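Local coordinates for capsule biosynthesis protein capD (Bacillus anthracis, PDB 3G9K) that is a transpeptidase that cleaves the poly-gamma-D-glutamate capsule and joins it through an amide bond to meso-diaminopimelic acid of the peptidoglycan, at the glutamic acid site and the interface of chains B and A. Sequence-based numbering; all coordinates share one arbitrary frame. Chains: chain A, Capsule biosynthesis protein capD; chain B, Capsule biosynthesis protein capD.

Contact 1: the glutamic acid site. Residues chain A 1, 19, 21, 23, 77-81, 169. With GLU (glutamic acid), chain C; GLU (glutamic acid), chain D.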
# COMPACT_ATOMS: atom_id res chain seq x y z
N THR A 1 -1.53 -2.82 5.81
CA THR A 1 -1.32 -2.12 4.50
C THR A 1 -0.72 -3.12 3.52
O THR A 1 0.06 -3.99 3.92
CB THR A 1 -0.44 -0.90 4.69
OG1 THR A 1 -0.98 -0.14 5.78
CG2 THR A 1 -0.34 -0.01 3.40
N THR A 19 -5.47 -0.53 2.89
CA THR A 19 -5.14 -0.72 4.28
C THR A 19 -6.32 -0.79 5.24
O THR A 19 -7.44 -0.36 4.92
CB THR A 19 -4.19 0.38 4.72
OG1 THR A 19 -3.60 0.04 5.98
CG2 THR A 19 -4.94 1.73 4.84
N SER A 21 -5.07 0.06 8.50
CA SER A 21 -4.38 0.98 9.42
C SER A 21 -3.74 0.42 10.69
O SER A 21 -3.15 1.12 11.44
CB SER A 21 -5.27 2.15 9.81
OG SER A 21 -5.35 3.09 8.79
N PHE A 23 -2.70 -3.90 11.77
CA PHE A 23 -3.01 -5.23 11.32
C PHE A 23 -4.34 -5.64 11.93
O PHE A 23 -4.60 -5.33 13.09
CB PHE A 23 -1.90 -6.19 11.70
CG PHE A 23 -0.63 -5.98 10.87
CD1 PHE A 23 -0.68 -6.06 9.48
CD2 PHE A 23 0.58 -5.66 11.46
CE1 PHE A 23 0.46 -5.85 8.70
CE2 PHE A 23 1.73 -5.46 10.70
CZ PHE A 23 1.67 -5.54 9.33
N PRO A 77 3.87 -0.68 1.98
CA PRO A 77 3.35 -0.44 3.29
C PRO A 77 4.45 0.08 4.25
O PRO A 77 5.60 0.30 3.83
CB PRO A 77 2.83 -1.81 3.69
CG PRO A 77 3.79 -2.73 3.03
CD PRO A 77 4.05 -2.12 1.73
N GLY A 78 4.09 0.32 5.51
CA GLY A 78 5.06 0.82 6.50
C GLY A 78 4.73 2.14 7.19
O GLY A 78 5.61 2.74 7.77
N GLY A 79 3.48 2.58 7.14
CA GLY A 79 3.01 3.70 7.97
C GLY A 79 3.82 4.96 7.78
O GLY A 79 4.17 5.30 6.65
N ASN A 80 4.21 5.61 8.87
CA ASN A 80 4.97 6.86 8.74
C ASN A 80 6.41 6.71 8.24
O ASN A 80 7.11 7.72 8.12
CB ASN A 80 4.92 7.71 10.05
CG ASN A 80 5.57 7.01 11.25
OD1 ASN A 80 6.42 6.13 11.10
ND2 ASN A 80 5.20 7.44 12.46
N ARG A 81 6.83 5.48 7.93
CA ARG A 81 8.18 5.19 7.42
C ARG A 81 8.22 5.11 5.89
O ARG A 81 9.30 5.12 5.29
CB ARG A 81 8.71 3.89 8.04
CG ARG A 81 8.90 4.06 9.53
CD ARG A 81 9.14 2.84 10.31
NE ARG A 81 8.26 1.73 9.98
CZ ARG A 81 7.05 1.50 10.50
NH1 ARG A 81 6.48 2.35 11.33
NH2 ARG A 81 6.38 0.43 10.12
N ARG A 169 7.53 -9.54 3.30
CA ARG A 169 6.07 -9.76 3.24
C ARG A 169 5.73 -10.95 2.33
O ARG A 169 4.56 -11.14 1.97
CB ARG A 169 5.37 -8.54 2.63
CG ARG A 169 5.59 -7.23 3.35
CD ARG A 169 4.47 -6.83 4.32
NE ARG A 169 4.91 -5.69 5.13
CZ ARG A 169 4.12 -4.85 5.80
NH1 ARG A 169 2.79 -4.99 5.78
NH2 ARG A 169 4.67 -3.86 6.47
N GLU C . 2.86 1.94 13.83
CA GLU C . 1.81 2.08 12.77
C GLU C . 2.21 1.45 11.43
O GLU C . 3.38 1.09 11.20
CB GLU C . 1.43 3.54 12.56
CG GLU C . 2.41 4.37 11.75
CD GLU C . 1.78 5.66 11.27
OE1 GLU C . 0.76 5.58 10.54
OE2 GLU C . 2.29 6.74 11.65
N GLU D . 1.23 1.39 10.53
CA GLU D . 1.31 0.57 9.33
C GLU D . 0.43 1.12 8.18
O GLU D . -0.76 1.33 8.40
CB GLU D . 0.90 -0.85 9.70
CG GLU D . 0.46 -1.73 8.55
CD GLU D . 1.58 -2.12 7.62
OE1 GLU D . 2.63 -1.45 7.60
OE2 GLU D . 1.36 -3.11 6.90
OXT GLU D . 0.85 1.35 7.02
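In this member of the gamma-glutamyltransferase family the new N-terminal threonine, A:Thr1, is the nucleophile, and a glutamate dipeptide occupies its pocket. The two poorly ordered units are joined as modelled through an alpha-peptide bond, C of GLU (chain C) lying 1.3 Å from N of GLU (chain D); the inner unit, D, is almost wholly enclosed. Charge pairing holds its side-chain carboxylate. A:Arg169, bent at chi2 (-97°), aims NH1 at OE2 of GLU (chain D) over 2.6 Å, nearly straight (169° at H), in the guanidinium plane and on the syn lone pair. A:Pro77 CG lies above the centre of this guanidinium. The free alpha-amine N of A:Thr1 grips the same OE2 of GLU (chain D) at 3.1 Å, but from above the carboxylate plane; A:Gly78 N gives a weak bond to OE1 of this carboxylate. Among the hydrogen bonds at the alpha-carboxylate, A:Thr1 OG1 reaches OXT of GLU (chain D) at 2.7 Å, set beside its own amine by chi1 -50°. A:Thr19 OG1 bonds A:Thr1 OG1 at 2.6 Å, and A:Ser21 N donates to A:Thr19 OG1, a second shell that may orient the nucleophile. A:Gly79 N adds a weak bond to OXT. A:Arg81 NH2 donates to the linking carbonyl O of GLU (chain C) at 3.3 Å, while A:Gly78 O sits over the centre of its guanidinium. Apolar packing comes from the A:Phe23 rim, with CG of GLU (chain D) 4.0 Å above the ring plane, and from A:Gly79 CA.

Contact 2: the interface of chains B and A. Residues chain B 85, 239-241, 282, 286; chain A 56-58.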
# COMPACT_ATOMS: atom_id res chain seq x y z
N ARG B 85 -10.22 6.19 0.85
CA ARG B 85 -9.86 6.15 2.21
C ARG B 85 -11.13 6.32 3.04
O ARG B 85 -12.07 7.01 2.60
CB ARG B 85 -8.86 7.28 2.47
CG ARG B 85 -8.22 7.23 3.80
CD ARG B 85 -6.90 8.03 3.78
NE ARG B 85 -6.35 8.15 5.12
CZ ARG B 85 -5.77 7.15 5.79
NH1 ARG B 85 -5.66 5.94 5.26
NH2 ARG B 85 -5.29 7.38 7.00
N PRO B 239 -4.98 13.65 0.84
CA PRO B 239 -4.30 13.44 2.13
C PRO B 239 -3.19 12.35 2.13
O PRO B 239 -2.59 12.09 3.18
CB PRO B 239 -5.44 13.00 3.04
CG PRO B 239 -6.28 12.16 2.13
CD PRO B 239 -6.22 12.86 0.76
N PHE B 240 -2.90 11.77 0.97
CA PHE B 240 -1.77 10.82 0.83
C PHE B 240 -0.46 11.63 0.85
O PHE B 240 -0.50 12.87 0.79
CB PHE B 240 -1.91 9.99 -0.46
CG PHE B 240 -3.03 8.96 -0.41
CD1 PHE B 240 -2.72 7.61 -0.31
CD2 PHE B 240 -4.36 9.34 -0.47
CE1 PHE B 240 -3.73 6.65 -0.27
CE2 PHE B 240 -5.40 8.39 -0.43
CZ PHE B 240 -5.08 7.05 -0.32
N SER B 241 0.70 10.96 0.88
CA SER B 241 1.99 11.65 1.06
C SER B 241 2.97 11.49 -0.10
O SER B 241 4.16 11.39 0.08
CB SER B 241 2.60 11.16 2.36
OG SER B 241 1.81 11.67 3.42
N ARG B 282 5.60 18.96 5.63
CA ARG B 282 4.27 18.34 5.66
C ARG B 282 3.51 18.78 6.89
O ARG B 282 2.31 19.02 6.83
CB ARG B 282 4.41 16.81 5.67
CG ARG B 282 3.11 16.03 5.56
CD ARG B 282 3.47 14.54 5.57
NE ARG B 282 2.32 13.64 5.56
CZ ARG B 282 1.72 13.14 6.64
NH1 ARG B 282 0.71 12.29 6.49
NH2 ARG B 282 2.11 13.48 7.87
N LEU B 286 0.12 20.66 7.16
CA LEU B 286 -1.07 19.95 7.66
C LEU B 286 -2.00 20.98 8.29
O LEU B 286 -3.22 20.84 8.23
CB LEU B 286 -0.74 18.86 8.70
CG LEU B 286 -0.10 17.52 8.28
CD1 LEU B 286 -0.63 16.36 9.13
CD2 LEU B 286 -0.31 17.22 6.80
N SER A 56 -8.20 11.20 7.23
CA SER A 56 -6.97 11.53 7.94
C SER A 56 -5.75 11.46 7.01
O SER A 56 -5.79 10.85 5.94
CB SER A 56 -6.80 10.61 9.13
OG SER A 56 -6.49 9.31 8.70
N ARG A 57 -4.67 12.10 7.42
CA ARG A 57 -3.44 12.08 6.64
C ARG A 57 -2.81 10.68 6.67
O ARG A 57 -2.85 10.00 7.70
CB ARG A 57 -2.46 13.15 7.15
CG ARG A 57 -3.01 14.61 7.05
CD ARG A 57 -3.69 14.87 5.68
NE ARG A 57 -3.91 16.29 5.35
CZ ARG A 57 -3.02 17.11 4.78
NH1 ARG A 57 -1.78 16.69 4.46
NH2 ARG A 57 -3.36 18.38 4.53
N THR A 58 -2.24 10.24 5.55
CA THR A 58 -1.54 8.96 5.49
C THR A 58 -0.24 9.12 4.75
O THR A 58 -0.11 9.95 3.84
CB THR A 58 -2.40 7.82 4.85
OG1 THR A 58 -1.62 6.63 4.72
CG2 THR A 58 -2.91 8.26 3.51
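B:Ser241 OG is gripped by two firm hydrogen bonds and a weak third. B:Ser241 OG donates across the interface to the backbone O of A:Thr58 at 2.6 Å, approaching from above the carbonyl plane. NE of B:Arg282 donates to B:Ser241 OG at 2.9 Å; B:Arg282 NH1 adds the weak bond. Chi1 -69° places OG beside the backbone N of the serine. B:Arg282, from helix 264-284, extends fully to NE and so acts as a second-shell support. Two residues earlier, B:Pro239 O accepts the backbone N-H of A:Thr58 (N to O 3.0 Å), almost straight (173° at H), so the two backbone groups of A:Thr58 are both tied to the B loop. B:Arg85 takes A:Ser56 side-on: NE meets the carbonyl O at 2.9 Å and NH2 meets the hydroxyl OG at 2.8 Å. A:Thr58 CB caps the centre of that guanidinium, 3.5 Å above its plane, while its CG2 methyl lies over the rim of the B:Phe240 ring. A:Arg57, bent at chi2, runs past B:Arg282 in the opposite direction with the guanidinium planes at 89°; its CD packs on B:Pro239 CB at 3.7 Å, and its tip meets the poorly ordered B:Leu286. The nearby like charges of the two arginines may weaken this corner slightly. Formed by loop segments of both chains and one helix end, the site clasps the A segment 56-58 to chain B and so helps hold together the two-chain enzyme made from one precursor.

Contact 3: the interface of chains B and A. Residues chain B 18-21, 38, 42; chain A 8-9, 154, 159, 161, 176.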
# COMPACT_ATOMS: atom_id res chain seq x y z
N LYS B 18 -1.21 -11.15 -27.06
CA LYS B 18 -0.01 -10.89 -26.20
C LYS B 18 1.14 -10.37 -27.09
O LYS B 18 1.50 -11.04 -28.08
CB LYS B 18 0.40 -12.17 -25.47
CG LYS B 18 0.91 -13.28 -26.41
CD LYS B 18 0.64 -14.68 -25.87
CE LYS B 18 0.46 -15.68 -27.02
NZ LYS B 18 -0.10 -16.97 -26.52
N GLY B 19 1.72 -9.21 -26.76
CA GLY B 19 1.30 -8.36 -25.63
C GLY B 19 2.01 -8.72 -24.33
O GLY B 19 2.29 -9.90 -24.06
N THR B 20 2.33 -7.71 -23.53
CA THR B 20 3.07 -7.93 -22.31
C THR B 20 2.29 -7.37 -21.11
O THR B 20 1.62 -6.33 -21.21
CB THR B 20 4.49 -7.33 -22.43
OG1 THR B 20 5.37 -7.95 -21.47
CG2 THR B 20 4.48 -5.85 -22.25
N TYR B 21 2.40 -8.09 -19.99
CA TYR B 21 1.71 -7.75 -18.74
C TYR B 21 2.38 -8.41 -17.52
O TYR B 21 3.14 -9.35 -17.65
CB TYR B 21 0.25 -8.17 -18.82
CG TYR B 21 0.02 -9.63 -19.16
CD1 TYR B 21 -0.21 -10.03 -20.49
CD2 TYR B 21 0.02 -10.62 -18.18
CE1 TYR B 21 -0.43 -11.37 -20.82
CE2 TYR B 21 -0.18 -11.95 -18.50
CZ TYR B 21 -0.41 -12.32 -19.82
OH TYR B 21 -0.61 -13.64 -20.15
N LEU B 38 -5.34 -11.01 -16.75
CA LEU B 38 -4.57 -10.36 -17.80
C LEU B 38 -4.34 -11.35 -18.94
O LEU B 38 -4.45 -10.98 -20.08
CB LEU B 38 -3.23 -9.84 -17.25
CG LEU B 38 -3.31 -8.60 -16.33
CD1 LEU B 38 -2.02 -8.40 -15.50
CD2 LEU B 38 -3.62 -7.35 -17.13
N GLY B 42 -7.87 -9.21 -20.02
CA GLY B 42 -8.33 -8.12 -19.18
C GLY B 42 -7.35 -6.96 -19.03
O GLY B 42 -6.16 -7.08 -19.36
N ASP A 8 -0.55 -3.68 -17.89
CA ASP A 8 -1.28 -4.47 -18.89
C ASP A 8 -0.70 -4.31 -20.32
O ASP A 8 0.35 -3.69 -20.49
CB ASP A 8 -2.79 -4.20 -18.83
CG ASP A 8 -3.17 -2.83 -19.30
OD1 ASP A 8 -2.36 -2.13 -19.98
OD2 ASP A 8 -4.28 -2.39 -18.92
N ARG A 9 -1.36 -4.92 -21.31
CA ARG A 9 -0.91 -4.86 -22.72
C ARG A 9 -0.91 -3.45 -23.30
O ARG A 9 -0.14 -3.14 -24.23
CB ARG A 9 -1.79 -5.75 -23.58
CG ARG A 9 -1.57 -7.21 -23.34
CD ARG A 9 -2.52 -8.00 -24.22
NE ARG A 9 -2.56 -9.42 -23.93
CZ ARG A 9 -3.27 -9.98 -22.95
NH1 ARG A 9 -3.99 -9.24 -22.13
NH2 ARG A 9 -3.24 -11.30 -22.80
N LYS A 154 8.62 -1.70 -16.77
CA LYS A 154 8.51 -2.00 -18.19
C LYS A 154 9.65 -1.34 -18.95
O LYS A 154 9.84 -0.14 -18.85
CB LYS A 154 7.18 -1.54 -18.77
CG LYS A 154 7.06 -1.81 -20.27
CD LYS A 154 5.63 -1.88 -20.74
CE LYS A 154 5.59 -2.31 -22.20
NZ LYS A 154 4.28 -1.98 -22.81
N ASN A 159 10.08 -3.69 -24.87
CA ASN A 159 8.82 -4.19 -24.48
C ASN A 159 8.86 -5.43 -23.64
O ASN A 159 8.29 -6.43 -23.96
CB ASN A 159 8.00 -4.42 -25.69
CG ASN A 159 6.69 -3.91 -25.50
OD1 ASN A 159 5.91 -4.54 -24.82
ND2 ASN A 159 6.45 -2.69 -25.96
N ILE A 161 8.57 -6.70 -19.37
CA ILE A 161 8.20 -6.33 -18.01
C ILE A 161 8.95 -7.20 -17.02
O ILE A 161 8.95 -8.45 -17.12
CB ILE A 161 6.66 -6.47 -17.78
CG1 ILE A 161 5.91 -5.42 -18.57
CG2 ILE A 161 6.30 -6.36 -16.27
CD1 ILE A 161 4.38 -5.60 -18.52
N ASN A 176 4.43 -12.06 -18.25
CA ASN A 176 4.01 -13.08 -19.21
C ASN A 176 5.16 -13.72 -19.97
O ASN A 176 6.10 -13.03 -20.37
CB ASN A 176 2.95 -12.53 -20.14
CG ASN A 176 3.43 -11.45 -21.04
OD1 ASN A 176 4.33 -10.66 -20.71
ND2 ASN A 176 2.82 -11.39 -22.23
O HOH W 1 7.30 -9.25 -20.18
O HOH W 2 -3.87 -6.54 -21.01
O HOH W 3 2.11 -5.05 -24.73
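A:Arg9, A:Asn176 and B:Thr20 bury most surface in this junction between the two chains of the mature enzyme. A:Arg9 extends from CG to NE and grasps B:Leu38 O end-on, at the end of helix 28-39: NH1 lies 2.7 Å and NH2 3.0 Å from that carbonyl oxygen, which both nitrogens meet in its plane. The tyrosine B:Tyr21 lies alongside, its CE1 3.4 Å above the guanidinium, the ring and guanidinium planes 47° apart. A:Asn176, the last modelled residue of chain A, puts CB over the opposite side of the B:Tyr21 ring from B:Leu38 C, 3.6 Å from the ring centroid, a CH-pi contact. Its chi1 of 66° sets the amide in the crowded position between the backbone N and carbonyl carbon, from where ND2 donates to B:Gly19 O and OD1 accepts from B:Thr20 OG1 at 3.0 Å on a lone pair. B:Thr20 crosses A:Asn176 at about a right angle; its CG2 packs on A:Lys154 CE and A:Ile161 CD1. Water 3 bridges B:Thr20 N and A:Arg9 O, and water 2 joins A:Arg9 N and NH1 to B:Gly42 O. Water 1 sits 2.7 Å from B:Thr20 OG1 and 3.0 Å from A:Ile161 N.

The three contacts share no residue. Contact 1 and contact 2 are neighbours, their C-alpha centres about 13 Å apart, whereas contact 3 lies about 29 Å from contact 1 and 33 Å from contact 2. The residues described for contact 1 all belong to chain A, and the chain junction of contact 2 may support the catalytic region from nearby. Strand 2-7 begins right after the nucleophile and runs toward A:Asp8 and A:Arg9 of contact 3, so one strand links the active site to the distant seam along the chain. Together contacts 2 and 3 fasten the two chains at opposite ends of the molecule.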